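Local coordinates for DsrH (Allochromatium vinosum, PDB 2HY5), which forms, together with DsrE and DsrF, the DsrEFH complex, which probably takes part in sulfur transfer during sulfur oxidation, at residues C[5-10]-C[30-35]; C[58-63]-C[79-84]; C[36-41]-C[67-72]. All coordinates share one frame; numbering follows the deposited sequence.

Contact 1 (C[5-10]-C[30-35]); sequences HTVNKS and VLLFED
Strands 5-7 and 30-32 run parallel with their axes 4.7 Å apart at closest and inclined by 21°, pairing H5 with V30, T6 with L31 and V7 with L32. L31 N donates to H5 O at 2.8 Å, nearly along the C=O axis; V7 N answers to L31 O. F33 N then extends the ladder past the strand to V7 O, in that carbonyl's plane.

H5, V7, V30 and L32 share one face, where H5, V7 and V30 all touch C20 of helix 16-23. Branched at CB, the valines suit an extended backbone: V7 sets CG1 anti to its N and leaves CG2 to face V30 CG1. L32 turns CG beside its own N (chi1 -56°), so that CD2 comes back to V7 CB at 3.9 Å. Helix 16-23 is the crossover of the beta-alpha-beta unit that delivers these two neighbouring strands to the parallel sheet.

T6 and L31 occupy the other face. Beyond them F33 takes the crowded position between N and carbonyl carbon (chi1 71°), which swings its ring alongside the first strand. N8 CB lies over that ring toward its rim, 4.0 Å from the centroid, in a CH-pi contact, while T6 CB approaches F33 CE1 obliquely at 3.7 Å.

At the carboxyl ends of the strands the chemistry turns polar. One water donates to both N8 O and E34 OE1. A second takes a hydrogen bond from K9 NZ and gives one to D35 OD1, bridging opposite charges whose atoms stand 5.0 Å apart. Outside the two segments, E34 OE2 is hydrogen-bonded to S19 of the DsrE chain, D35 OD2 forms a salt bridge with R69, and S10 OG makes a hydrogen bond to D46 of the DsrF chain.

Contact 2 (C[58-63]-C[79-84]); sequences KLYVLG and GISVVD
Y60 sets its ring obliquely against the next strand: CG lies anti to the carbonyl carbon (chi1 -58°), and CD2 meets both CB of the small residue S81 and, at 3.7 Å, V83 CG1. L91 of helix 85-94 touches the ring as well. Farther along this face, L62 has CG anti to its N and carries CD1 over the main chain beyond V83, to 3.5 Å from D84 C.

The face bearing V61 and V82 is aliphatic. V61 CG1, wedged between its own N and carbonyl carbon, lies alongside V82 CG2 at 3.7 Å, the two valines pointing the same way. I80 crosses L59 obliquely, CG1 against CB at 4.0 Å, and its CG2 touches V61; V50 of helix 47-53 packs on both L59 and I80. V82 CG1 rests 3.6 Å from G63 CA, on the side where a side chain would leave, which suits glycine.

Four main-chain hydrogen bonds join these parallel strands, which belong to the beta-alpha-beta unit of strand 58-62, helix 63-68 and strand 81-83. S81 N to L59 O and V61 N to S81 O are the more bent. V83 N to V61 O is straighter, and G63 N to V83 O is the shortest at 2.7 Å. That last bond reaches the first residue of helix 63-68, whose N-cap position L62 holds; D84 stands likewise before helix 85-94, and there the side chain itself caps, OD1 to G87 N.

At the other end one water links L59 N to G79 O; another donates to L59 O, bonds S81 OG and sits over the Y60 ring near its rim. The pairing thus rests on backbone bonds and apolar packing, and serine and water suit a strand that is outermost in this chain and partly exposed.

Contact 3 (C[36-41]-C[67-72]); sequences GIYAAL and KARGFS
One part of the contact is apolar and aromatic. L41 CD1 sits over the centre of the F71 ring, 3.5 Å from its centroid and only 7° off the normal, a well-aligned CH-pi contact; CG beside the backbone N (chi1 -55°) and an extended second torsion bring the methyl there. F71 CE1 comes to the edge of the Y38 ring, 3.9 Å from Y38 CE2, the two side chains crossing at about a right angle. Y49 of the DsrF chain stacks on Y38 and also packs on F71.

The aliphatic part of R69 supplies the second kind of contact. Extended from CG to NE, it crosses the hydroxyl end of Y38, with R69 CD 3.3 Å from Y38 OH; I37 CG2, from the residue before Y38, also touches R69 CD, more loosely. The guanidinium plane is turned 70° from the ring. Outside the two segments it makes salt bridges, NH1 to D65 and NH2 to D35, while NH2 also bonds Q15 of the DsrE chain.

Polar linkage is indirect: a water in the plane of the Y38 ring accepts from OH at 2.7 Å and donates to R69 O. That carbonyl also receives T52 of the DsrF chain, at the Schellman motif where G70, with positive phi, ends helix 63-68.

Arginine suits this place because its methylene chain packs against tyrosine while its head, its positive charge balanced by two aspartates, links the helix end to the turn after strand 29-32 and to the DsrE chain.

How the contacts relate
Contacts 1 and 2 are two beta-alpha-beta pairings of one parallel sheet, joined through the adjacent strands 29-32 and 58-62 by V30 O to Y60 N and L32 N to Y60 O. Contact 1 is fully buried and central, whereas contact 2 reaches an outer strand and is partly exposed, with no other chain on it. Contact 3, also buried, joins a loop to a helix end without direct hydrogen bonds between its segments. It touches both others: I37 and A40 pack on L32 and V61, and a salt bridge ties it to contact 1. Polar ties to DsrE and DsrF concentrate in contacts 1 and 3, beyond the carboxyl ends of strands and at a helix end.

Contact 1 (C[5-10]-C[30-35])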
ATOM      1  N   HIS C   5      18.846  -7.817  -5.474  1.00  6.33           N
ATOM      2  CA  HIS C   5      17.487  -7.323  -5.657  1.00  6.30           C
ATOM      3  C   HIS C   5      16.665  -7.793  -4.468  1.00  6.65           C
ATOM      4  O   HIS C   5      16.790  -8.943  -4.038  1.00  7.67           O
ATOM      5  CB  HIS C   5      16.875  -7.909  -6.931  1.00  7.47           C
ATOM      6  CG  HIS C   5      17.634  -7.580  -8.178  1.00  8.43           C
ATOM      7  ND1 HIS C   5      17.383  -6.452  -8.928  1.00  9.14           N
ATOM      8  CD2 HIS C   5      18.647  -8.227  -8.804  1.00  8.78           C
ATOM      9  CE1 HIS C   5      18.204  -6.417  -9.961  1.00 10.95           C
ATOM     10  NE2 HIS C   5      18.984  -7.484  -9.910  1.00  9.29           N
ATOM     11  N   THR C   6      15.829  -6.915  -3.923  1.00  6.56           N
ATOM     12  CA  THR C   6      14.979  -7.317  -2.811  1.00  6.53           C
ATOM     13  C   THR C   6      13.529  -7.250  -3.271  1.00  6.50           C
ATOM     14  O   THR C   6      13.121  -6.298  -3.940  1.00  7.55           O
ATOM     15  CB  THR C   6      15.168  -6.413  -1.568  1.00 10.92           C
ATOM     16  OG1 THR C   6      14.823  -5.060  -1.891  1.00 12.47           O
ATOM     17  CG2 THR C   6      16.616  -6.468  -1.080  1.00 10.20           C
ATOM     18  N   VAL C   7      12.763  -8.280  -2.933  1.00  6.23           N
ATOM     19  CA  VAL C   7      11.348  -8.345  -3.306  1.00  7.21           C
ATOM     20  C   VAL C   7      10.560  -8.634  -2.039  1.00  6.83           C
ATOM     21  O   VAL C   7      10.752  -9.681  -1.416  1.00  6.90           O
ATOM     22  CB  VAL C   7      11.092  -9.470  -4.333  1.00  8.20           C
ATOM     23  CG1 VAL C   7       9.607  -9.550  -4.660  1.00 11.97           C
ATOM     24  CG2 VAL C   7      11.899  -9.210  -5.600  1.00 10.99           C
ATOM     25  N   ASN C   8       9.670  -7.719  -1.659  1.00  7.83           N
ATOM     26  CA  ASN C   8       8.903  -7.908  -0.430  1.00  7.49           C
ATOM     27  C   ASN C   8       7.408  -8.101  -0.607  1.00  7.55           C
ATOM     28  O   ASN C   8       6.679  -8.157   0.377  1.00  7.60           O
ATOM     29  CB  ASN C   8       9.126  -6.724   0.513  1.00 10.58           C
ATOM     30  CG  ASN C   8       8.498  -5.442  -0.005  1.00 13.89           C
ATOM     31  OD1 ASN C   8       8.172  -4.542   0.767  1.00 19.47           O
ATOM     32  ND2 ASN C   8       8.337  -5.350  -1.320  1.00 15.85           N
ATOM     33  N   LYS C   9       6.953  -8.197  -1.851  1.00  7.44           N
ATOM     34  CA  LYS C   9       5.530  -8.359  -2.124  1.00 10.30           C
ATOM     35  C   LYS C   9       5.191  -9.721  -2.707  1.00  8.75           C
ATOM     36  O   LYS C   9       5.983 -10.312  -3.437  1.00  7.59           O
ATOM     37  CB  LYS C   9       5.063  -7.257  -3.077  1.00 17.60           C
ATOM     38  CG  LYS C   9       4.345  -6.104  -2.397  1.00 22.82           C
ATOM     39  CD  LYS C   9       5.082  -5.618  -1.166  1.00 26.54           C
ATOM     40  CE  LYS C   9       4.313  -4.523  -0.443  1.00 29.96           C
ATOM     41  NZ  LYS C   9       2.994  -4.962   0.081  1.00 32.75           N
ATOM     42  N   SER C  10       3.998 -10.203  -2.379  1.00  9.43           N
ATOM     43  CA  SER C  10       3.514 -11.487  -2.863  1.00 11.40           C
ATOM     44  C   SER C  10       3.473 -11.514  -4.388  1.00 11.08           C
ATOM     45  O   SER C  10       3.045 -10.547  -5.022  1.00  8.89           O
ATOM     46  CB  SER C  10       2.110 -11.753  -2.316  1.00 17.14           C
ATOM     47  OG  SER C  10       1.487 -12.815  -3.011  1.00 19.23           O
ATOM     48  N   VAL C  30      18.826 -12.412  -5.543  1.00  7.63           N
ATOM     49  CA  VAL C  30      17.484 -11.942  -5.254  1.00  7.56           C
ATOM     50  C   VAL C  30      17.085 -12.449  -3.876  1.00  8.55           C
ATOM     51  O   VAL C  30      17.214 -13.639  -3.578  1.00  8.54           O
ATOM     52  CB  VAL C  30      16.460 -12.466  -6.291  1.00  6.74           C
ATOM     53  CG1 VAL C  30      15.072 -11.958  -5.948  1.00  5.96           C
ATOM     54  CG2 VAL C  30      16.845 -12.015  -7.691  1.00  6.48           C
ATOM     55  N   LEU C  31      16.619 -11.538  -3.028  1.00  6.76           N
ATOM     56  CA  LEU C  31      16.182 -11.906  -1.692  1.00  7.47           C
ATOM     57  C   LEU C  31      14.699 -11.655  -1.549  1.00  6.68           C
ATOM     58  O   LEU C  31      14.210 -10.551  -1.814  1.00  7.98           O
ATOM     59  CB  LEU C  31      16.916 -11.104  -0.614  1.00  9.37           C
ATOM     60  CG  LEU C  31      16.339 -11.338   0.792  1.00 11.66           C
ATOM     61  CD1 LEU C  31      16.655 -12.759   1.256  1.00 12.67           C
ATOM     62  CD2 LEU C  31      16.911 -10.329   1.764  1.00 12.02           C
ATOM     63  N   LEU C  32      13.994 -12.690  -1.121  1.00  7.24           N
ATOM     64  CA  LEU C  32      12.562 -12.617  -0.910  1.00  6.39           C
ATOM     65  C   LEU C  32      12.333 -12.458   0.586  1.00  6.94           C
ATOM     66  O   LEU C  32      12.797 -13.279   1.375  1.00  7.00           O
ATOM     67  CB  LEU C  32      11.908 -13.910  -1.388  1.00  7.67           C
ATOM     68  CG  LEU C  32      12.185 -14.297  -2.844  1.00  8.82           C
ATOM     69  CD1 LEU C  32      11.683 -15.722  -3.107  1.00  9.23           C
ATOM     70  CD2 LEU C  32      11.506 -13.295  -3.770  1.00 10.52           C
ATOM     71  N   PHE C  33      11.650 -11.391   0.983  1.00  6.05           N
ATOM     72  CA  PHE C  33      11.362 -11.209   2.396  1.00  7.60           C
ATOM     73  C   PHE C  33       9.956 -10.639   2.547  1.00  6.66           C
ATOM     74  O   PHE C  33       9.332 -10.266   1.557  1.00  8.08           O
ATOM     75  CB  PHE C  33      12.447 -10.364   3.098  1.00  7.32           C
ATOM     76  CG  PHE C  33      12.456  -8.903   2.730  1.00  9.32           C
ATOM     77  CD1 PHE C  33      12.685  -8.489   1.422  1.00  7.67           C
ATOM     78  CD2 PHE C  33      12.299  -7.934   3.718  1.00  8.04           C
ATOM     79  CE1 PHE C  33      12.762  -7.133   1.105  1.00  8.14           C
ATOM     80  CE2 PHE C  33      12.375  -6.579   3.411  1.00  7.82           C
ATOM     81  CZ  PHE C  33      12.607  -6.177   2.102  1.00  7.19           C
ATOM     82  N   GLU C  34       9.447 -10.606   3.773  1.00  7.02           N
ATOM     83  CA  GLU C  34       8.083 -10.154   4.012  1.00  5.00           C
ATOM     84  C   GLU C  34       7.164 -11.054   3.182  1.00  5.52           C
ATOM     85  O   GLU C  34       7.353 -12.269   3.153  1.00  6.31           O
ATOM     86  CB  GLU C  34       7.918  -8.677   3.629  1.00 10.40           C
ATOM     87  CG  GLU C  34       8.621  -7.734   4.598  1.00 11.84           C
ATOM     88  CD  GLU C  34       8.382  -6.266   4.295  1.00 15.97           C
ATOM     89  OE1 GLU C  34       7.374  -5.946   3.630  1.00 15.19           O
ATOM     90  OE2 GLU C  34       9.198  -5.430   4.739  1.00 14.54           O
ATOM     91  N   ASP C  35       6.184 -10.470   2.501  1.00  5.52           N
ATOM     92  CA  ASP C  35       5.252 -11.253   1.694  1.00  8.48           C
ATOM     93  C   ASP C  35       5.878 -11.863   0.435  1.00  8.61           C
ATOM     94  O   ASP C  35       5.264 -12.708  -0.228  1.00  8.98           O
ATOM     95  CB  ASP C  35       4.043 -10.391   1.315  1.00 12.63           C
ATOM     96  CG  ASP C  35       3.125 -10.113   2.499  1.00 15.85           C
ATOM     97  OD1 ASP C  35       2.185  -9.305   2.338  1.00 16.34           O
ATOM     98  OD2 ASP C  35       3.322 -10.707   3.588  1.00 14.43           O
TER
HETATM   99  O   HOH W   1       5.160  -7.165   2.340  1.00 14.99           O
HETATM  100  O   HOH W   2       2.717  -6.612   2.201  1.00 35.74           O

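Contact 2 (C[58-63]-C[79-84])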
ATOM      1  N   LYS C  58      21.025 -16.230  -8.087  1.00  9.03           N
ATOM      2  CA  LYS C  58      21.153 -16.866  -6.781  1.00  8.80           C
ATOM      3  C   LYS C  58      19.944 -16.345  -6.005  1.00  7.89           C
ATOM      4  O   LYS C  58      19.818 -15.139  -5.794  1.00  7.90           O
ATOM      5  CB  LYS C  58      22.438 -16.422  -6.078  1.00 20.16           C
ATOM      6  CG  LYS C  58      23.715 -16.724  -6.843  1.00 25.88           C
ATOM      7  CD  LYS C  58      24.930 -16.214  -6.080  1.00 31.66           C
ATOM      8  CE  LYS C  58      26.221 -16.526  -6.815  1.00 35.74           C
ATOM      9  NZ  LYS C  58      27.419 -16.111  -6.029  1.00 37.74           N
ATOM     10  N   LEU C  59      19.055 -17.241  -5.596  1.00  7.02           N
ATOM     11  CA  LEU C  59      17.854 -16.833  -4.870  1.00  6.53           C
ATOM     12  C   LEU C  59      17.956 -17.145  -3.382  1.00  6.54           C
ATOM     13  O   LEU C  59      18.447 -18.208  -2.989  1.00  6.93           O
ATOM     14  CB  LEU C  59      16.622 -17.543  -5.441  1.00 11.07           C
ATOM     15  CG  LEU C  59      16.343 -17.428  -6.941  1.00 13.67           C
ATOM     16  CD1 LEU C  59      15.025 -18.131  -7.252  1.00 16.25           C
ATOM     17  CD2 LEU C  59      16.282 -15.966  -7.360  1.00 14.95           C
ATOM     18  N   TYR C  60      17.481 -16.210  -2.565  1.00  6.12           N
ATOM     19  CA  TYR C  60      17.496 -16.352  -1.113  1.00  5.24           C
ATOM     20  C   TYR C  60      16.125 -15.988  -0.572  1.00  5.77           C
ATOM     21  O   TYR C  60      15.405 -15.199  -1.180  1.00  6.09           O
ATOM     22  CB  TYR C  60      18.523 -15.408  -0.486  1.00  6.14           C
ATOM     23  CG  TYR C  60      19.930 -15.601  -0.984  1.00  8.35           C
ATOM     24  CD1 TYR C  60      20.333 -15.082  -2.215  1.00 10.42           C
ATOM     25  CD2 TYR C  60      20.855 -16.323  -0.235  1.00  9.48           C
ATOM     26  CE1 TYR C  60      21.630 -15.280  -2.685  1.00 11.62           C
ATOM     27  CE2 TYR C  60      22.154 -16.527  -0.698  1.00 12.33           C
ATOM     28  CZ  TYR C  60      22.531 -16.006  -1.922  1.00 12.35           C
ATOM     29  OH  TYR C  60      23.806 -16.230  -2.389  1.00 12.82           O
ATOM     30  N   VAL C  61      15.772 -16.562   0.570  1.00  5.16           N
ATOM     31  CA  VAL C  61      14.492 -16.273   1.196  1.00  6.05           C
ATOM     32  C   VAL C  61      14.756 -16.035   2.676  1.00  6.09           C
ATOM     33  O   VAL C  61      15.575 -16.724   3.277  1.00  6.50           O
ATOM     34  CB  VAL C  61      13.497 -17.451   1.000  1.00  9.24           C
ATOM     35  CG1 VAL C  61      14.024 -18.715   1.655  1.00  9.49           C
ATOM     36  CG2 VAL C  61      12.140 -17.083   1.568  1.00 11.07           C
ATOM     37  N   LEU C  62      14.075 -15.053   3.263  1.00  6.59           N
ATOM     38  CA  LEU C  62      14.286 -14.738   4.673  1.00  7.66           C
ATOM     39  C   LEU C  62      13.530 -15.705   5.585  1.00  9.04           C
ATOM     40  O   LEU C  62      12.301 -15.696   5.644  1.00  7.11           O
ATOM     41  CB  LEU C  62      13.867 -13.288   4.954  1.00  7.40           C
ATOM     42  CG  LEU C  62      14.254 -12.725   6.323  1.00  6.56           C
ATOM     43  CD1 LEU C  62      15.773 -12.687   6.484  1.00  5.40           C
ATOM     44  CD2 LEU C  62      13.679 -11.327   6.454  1.00  6.90           C
ATOM     45  N   GLY C  63      14.290 -16.542   6.288  1.00  7.99           N
ATOM     46  CA  GLY C  63      13.718 -17.535   7.183  1.00 10.04           C
ATOM     47  C   GLY C  63      12.723 -17.013   8.203  1.00 11.17           C
ATOM     48  O   GLY C  63      11.686 -17.640   8.419  1.00 13.21           O
ATOM     49  N   GLY C  79      17.091 -25.101  -3.891  1.00 11.57           N
ATOM     50  CA  GLY C  79      17.970 -24.195  -4.609  1.00 10.07           C
ATOM     51  C   GLY C  79      17.938 -22.802  -4.022  1.00  8.81           C
ATOM     52  O   GLY C  79      18.900 -22.042  -4.141  1.00 10.31           O
ATOM     53  N   ILE C  80      16.815 -22.457  -3.401  1.00  8.52           N
ATOM     54  CA  ILE C  80      16.676 -21.152  -2.767  1.00  7.44           C
ATOM     55  C   ILE C  80      17.256 -21.287  -1.363  1.00  7.96           C
ATOM     56  O   ILE C  80      16.788 -22.096  -0.569  1.00 10.21           O
ATOM     57  CB  ILE C  80      15.199 -20.733  -2.659  1.00  7.50           C
ATOM     58  CG1 ILE C  80      14.579 -20.675  -4.055  1.00  6.82           C
ATOM     59  CG2 ILE C  80      15.093 -19.368  -1.987  1.00  4.81           C
ATOM     60  CD1 ILE C  80      13.134 -20.227  -4.068  1.00  8.37           C
ATOM     61  N   SER C  81      18.282 -20.496  -1.068  1.00  7.35           N
ATOM     62  CA  SER C  81      18.941 -20.541   0.231  1.00  7.14           C
ATOM     63  C   SER C  81      18.165 -19.747   1.267  1.00  7.34           C
ATOM     64  O   SER C  81      17.788 -18.608   1.014  1.00  7.87           O
ATOM     65  CB  SER C  81      20.350 -19.956   0.127  1.00 10.19           C
ATOM     66  OG  SER C  81      21.144 -20.670  -0.800  1.00 13.02           O
ATOM     67  N   VAL C  82      17.940 -20.348   2.431  1.00  7.08           N
ATOM     68  CA  VAL C  82      17.224 -19.678   3.512  1.00  7.91           C
ATOM     69  C   VAL C  82      18.254 -18.950   4.374  1.00  9.19           C
ATOM     70  O   VAL C  82      19.242 -19.546   4.804  1.00  8.22           O
ATOM     71  CB  VAL C  82      16.452 -20.694   4.379  1.00 12.26           C
ATOM     72  CG1 VAL C  82      15.679 -19.976   5.480  1.00 11.37           C
ATOM     73  CG2 VAL C  82      15.502 -21.501   3.502  1.00 12.58           C
ATOM     74  N   VAL C  83      18.021 -17.661   4.607  1.00  8.38           N
ATOM     75  CA  VAL C  83      18.925 -16.840   5.409  1.00  9.11           C
ATOM     76  C   VAL C  83      18.163 -16.110   6.519  1.00  9.36           C
ATOM     77  O   VAL C  83      16.941 -15.991   6.466  1.00  8.15           O
ATOM     78  CB  VAL C  83      19.622 -15.775   4.540  1.00 13.19           C
ATOM     79  CG1 VAL C  83      20.412 -16.446   3.424  1.00 15.73           C
ATOM     80  CG2 VAL C  83      18.583 -14.819   3.958  1.00 13.81           C
ATOM     81  N   ASP C  84      18.882 -15.645   7.539  1.00 10.42           N
ATOM     82  CA  ASP C  84      18.236 -14.892   8.609  1.00 10.49           C
ATOM     83  C   ASP C  84      18.596 -13.431   8.386  1.00  9.41           C
ATOM     84  O   ASP C  84      19.180 -13.092   7.361  1.00  8.17           O
ATOM     85  CB  ASP C  84      18.701 -15.356   9.995  1.00 15.32           C
ATOM     86  CG  ASP C  84      20.203 -15.437  10.111  1.00 18.89           C
ATOM     87  OD1 ASP C  84      20.904 -14.750   9.341  1.00 19.04           O
ATOM     88  OD2 ASP C  84      20.683 -16.185  10.987  1.00 22.71           O
TER
HETATM   89  O   HOH W   3      19.982 -19.956  -5.619  1.00 13.02           O
HETATM   90  O   HOH W   4      21.166 -19.327  -3.144  1.00 18.54           O

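Contact 3 (C[36-41]-C[67-72])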
ATOM      1  N   GLY C  36       7.094 -11.439   0.098  1.00  6.63           N
ATOM      2  CA  GLY C  36       7.758 -11.991  -1.070  1.00  7.42           C
ATOM      3  C   GLY C  36       8.092 -13.463  -0.862  1.00  6.85           C
ATOM      4  O   GLY C  36       8.323 -14.202  -1.826  1.00  7.12           O
ATOM      5  N   ILE C  37       8.117 -13.878   0.404  1.00  4.71           N
ATOM      6  CA  ILE C  37       8.421 -15.256   0.815  1.00  7.25           C
ATOM      7  C   ILE C  37       7.574 -16.325   0.124  1.00  6.36           C
ATOM      8  O   ILE C  37       8.044 -17.427  -0.151  1.00  5.37           O
ATOM      9  CB  ILE C  37       8.243 -15.394   2.355  1.00 18.17           C
ATOM     10  CG1 ILE C  37       9.610 -15.476   3.020  1.00 23.85           C
ATOM     11  CG2 ILE C  37       7.347 -16.577   2.712  1.00 25.19           C
ATOM     12  CD1 ILE C  37      10.397 -14.221   2.901  1.00 23.37           C
ATOM     13  N   TYR C  38       6.320 -15.995  -0.150  1.00  7.03           N
ATOM     14  CA  TYR C  38       5.421 -16.956  -0.771  1.00  7.37           C
ATOM     15  C   TYR C  38       5.914 -17.462  -2.127  1.00  7.20           C
ATOM     16  O   TYR C  38       5.599 -18.581  -2.528  1.00  8.74           O
ATOM     17  CB  TYR C  38       4.029 -16.340  -0.897  1.00  7.51           C
ATOM     18  CG  TYR C  38       3.407 -16.030   0.448  1.00  7.18           C
ATOM     19  CD1 TYR C  38       3.104 -14.717   0.814  1.00  7.68           C
ATOM     20  CD2 TYR C  38       3.112 -17.050   1.348  1.00  5.73           C
ATOM     21  CE1 TYR C  38       2.522 -14.431   2.042  1.00  7.75           C
ATOM     22  CE2 TYR C  38       2.522 -16.775   2.583  1.00  6.99           C
ATOM     23  CZ  TYR C  38       2.231 -15.459   2.923  1.00  4.27           C
ATOM     24  OH  TYR C  38       1.633 -15.166   4.129  1.00  5.66           O
ATOM     25  N   ALA C  39       6.691 -16.642  -2.825  1.00  8.16           N
ATOM     26  CA  ALA C  39       7.219 -17.035  -4.124  1.00  7.58           C
ATOM     27  C   ALA C  39       8.242 -18.166  -4.005  1.00  8.90           C
ATOM     28  O   ALA C  39       8.495 -18.878  -4.969  1.00 10.42           O
ATOM     29  CB  ALA C  39       7.855 -15.830  -4.812  1.00  8.08           C
ATOM     30  N   ALA C  40       8.822 -18.336  -2.822  1.00  7.57           N
ATOM     31  CA  ALA C  40       9.832 -19.374  -2.623  1.00  7.73           C
ATOM     32  C   ALA C  40       9.260 -20.753  -2.301  1.00  9.61           C
ATOM     33  O   ALA C  40       9.999 -21.736  -2.226  1.00 10.30           O
ATOM     34  CB  ALA C  40      10.792 -18.943  -1.518  1.00  6.03           C
ATOM     35  N   LEU C  41       7.947 -20.829  -2.128  1.00 10.19           N
ATOM     36  CA  LEU C  41       7.298 -22.087  -1.778  1.00 11.29           C
ATOM     37  C   LEU C  41       7.053 -23.044  -2.945  1.00 11.74           C
ATOM     38  O   LEU C  41       6.566 -22.652  -4.005  1.00 11.85           O
ATOM     39  CB  LEU C  41       5.981 -21.793  -1.067  1.00 10.32           C
ATOM     40  CG  LEU C  41       6.128 -20.888   0.158  1.00 12.36           C
ATOM     41  CD1 LEU C  41       4.762 -20.665   0.782  1.00 12.67           C
ATOM     42  CD2 LEU C  41       7.085 -21.520   1.163  1.00 13.53           C
ATOM     43  N   LYS C  67       8.974 -18.532   8.432  1.00  9.15           N
ATOM     44  CA  LYS C  67       8.442 -19.161   9.635  1.00 10.17           C
ATOM     45  C   LYS C  67       7.221 -18.437  10.185  1.00  9.49           C
ATOM     46  O   LYS C  67       6.273 -19.065  10.650  1.00  8.98           O
ATOM     47  CB  LYS C  67       9.510 -19.211  10.736  1.00 20.35           C
ATOM     48  CG  LYS C  67      10.861 -19.773  10.336  1.00 27.90           C
ATOM     49  CD  LYS C  67      11.843 -19.594  11.491  1.00 31.72           C
ATOM     50  CE  LYS C  67      13.300 -19.606  11.037  1.00 35.08           C
ATOM     51  NZ  LYS C  67      13.707 -20.884  10.392  1.00 37.22           N
ATOM     52  N   ALA C  68       7.247 -17.112  10.143  1.00  8.32           N
ATOM     53  CA  ALA C  68       6.140 -16.324  10.655  1.00  7.12           C
ATOM     54  C   ALA C  68       4.859 -16.619   9.883  1.00  8.32           C
ATOM     55  O   ALA C  68       3.755 -16.555  10.431  1.00  8.32           O
ATOM     56  CB  ALA C  68       6.474 -14.851  10.557  1.00 10.25           C
ATOM     57  N   ARG C  69       5.012 -16.957   8.610  1.00  6.70           N
ATOM     58  CA  ARG C  69       3.854 -17.236   7.781  1.00  7.75           C
ATOM     59  C   ARG C  69       3.433 -18.701   7.755  1.00  9.71           C
ATOM     60  O   ARG C  69       2.522 -19.078   7.021  1.00  8.75           O
ATOM     61  CB  ARG C  69       4.095 -16.671   6.383  1.00  7.26           C
ATOM     62  CG  ARG C  69       4.072 -15.140   6.407  1.00  5.86           C
ATOM     63  CD  ARG C  69       4.692 -14.524   5.176  1.00  8.14           C
ATOM     64  NE  ARG C  69       4.614 -13.064   5.187  1.00  6.52           N
ATOM     65  CZ  ARG C  69       5.359 -12.272   5.952  1.00  6.29           C
ATOM     66  NH1 ARG C  69       6.253 -12.790   6.789  1.00  6.00           N
ATOM     67  NH2 ARG C  69       5.225 -10.958   5.862  1.00  7.24           N
ATOM     68  N   GLY C  70       4.095 -19.515   8.576  1.00  8.33           N
ATOM     69  CA  GLY C  70       3.744 -20.921   8.696  1.00  9.22           C
ATOM     70  C   GLY C  70       4.495 -21.944   7.869  1.00 10.09           C
ATOM     71  O   GLY C  70       4.029 -23.073   7.722  1.00 11.50           O
ATOM     72  N   PHE C  71       5.657 -21.588   7.340  1.00  9.78           N
ATOM     73  CA  PHE C  71       6.395 -22.544   6.525  1.00 11.27           C
ATOM     74  C   PHE C  71       7.796 -22.862   7.014  1.00 13.65           C
ATOM     75  O   PHE C  71       8.540 -21.973   7.422  1.00 14.33           O
ATOM     76  CB  PHE C  71       6.448 -22.055   5.077  1.00 12.60           C
ATOM     77  CG  PHE C  71       5.098 -21.741   4.509  1.00 13.64           C
ATOM     78  CD1 PHE C  71       4.541 -20.474   4.660  1.00 14.41           C
ATOM     79  CD2 PHE C  71       4.349 -22.733   3.886  1.00 14.26           C
ATOM     80  CE1 PHE C  71       3.250 -20.200   4.201  1.00 15.52           C
ATOM     81  CE2 PHE C  71       3.062 -22.472   3.426  1.00 16.48           C
ATOM     82  CZ  PHE C  71       2.510 -21.201   3.586  1.00 15.14           C
ATOM     83  N   SER C  72       8.142 -24.146   6.978  1.00 13.07           N
ATOM     84  CA  SER C  72       9.469 -24.587   7.393  1.00 13.27           C
ATOM     85  C   SER C  72      10.376 -24.539   6.168  1.00 13.36           C
ATOM     86  O   SER C  72       9.895 -24.447   5.040  1.00 11.16           O
ATOM     87  CB  SER C  72       9.411 -26.012   7.951  1.00 17.74           C
ATOM     88  OG  SER C  72       8.953 -26.919   6.967  1.00 21.50           O
TER
HETATM   89  O   HOH W   5       0.754 -17.266   5.650  1.00  7.75           O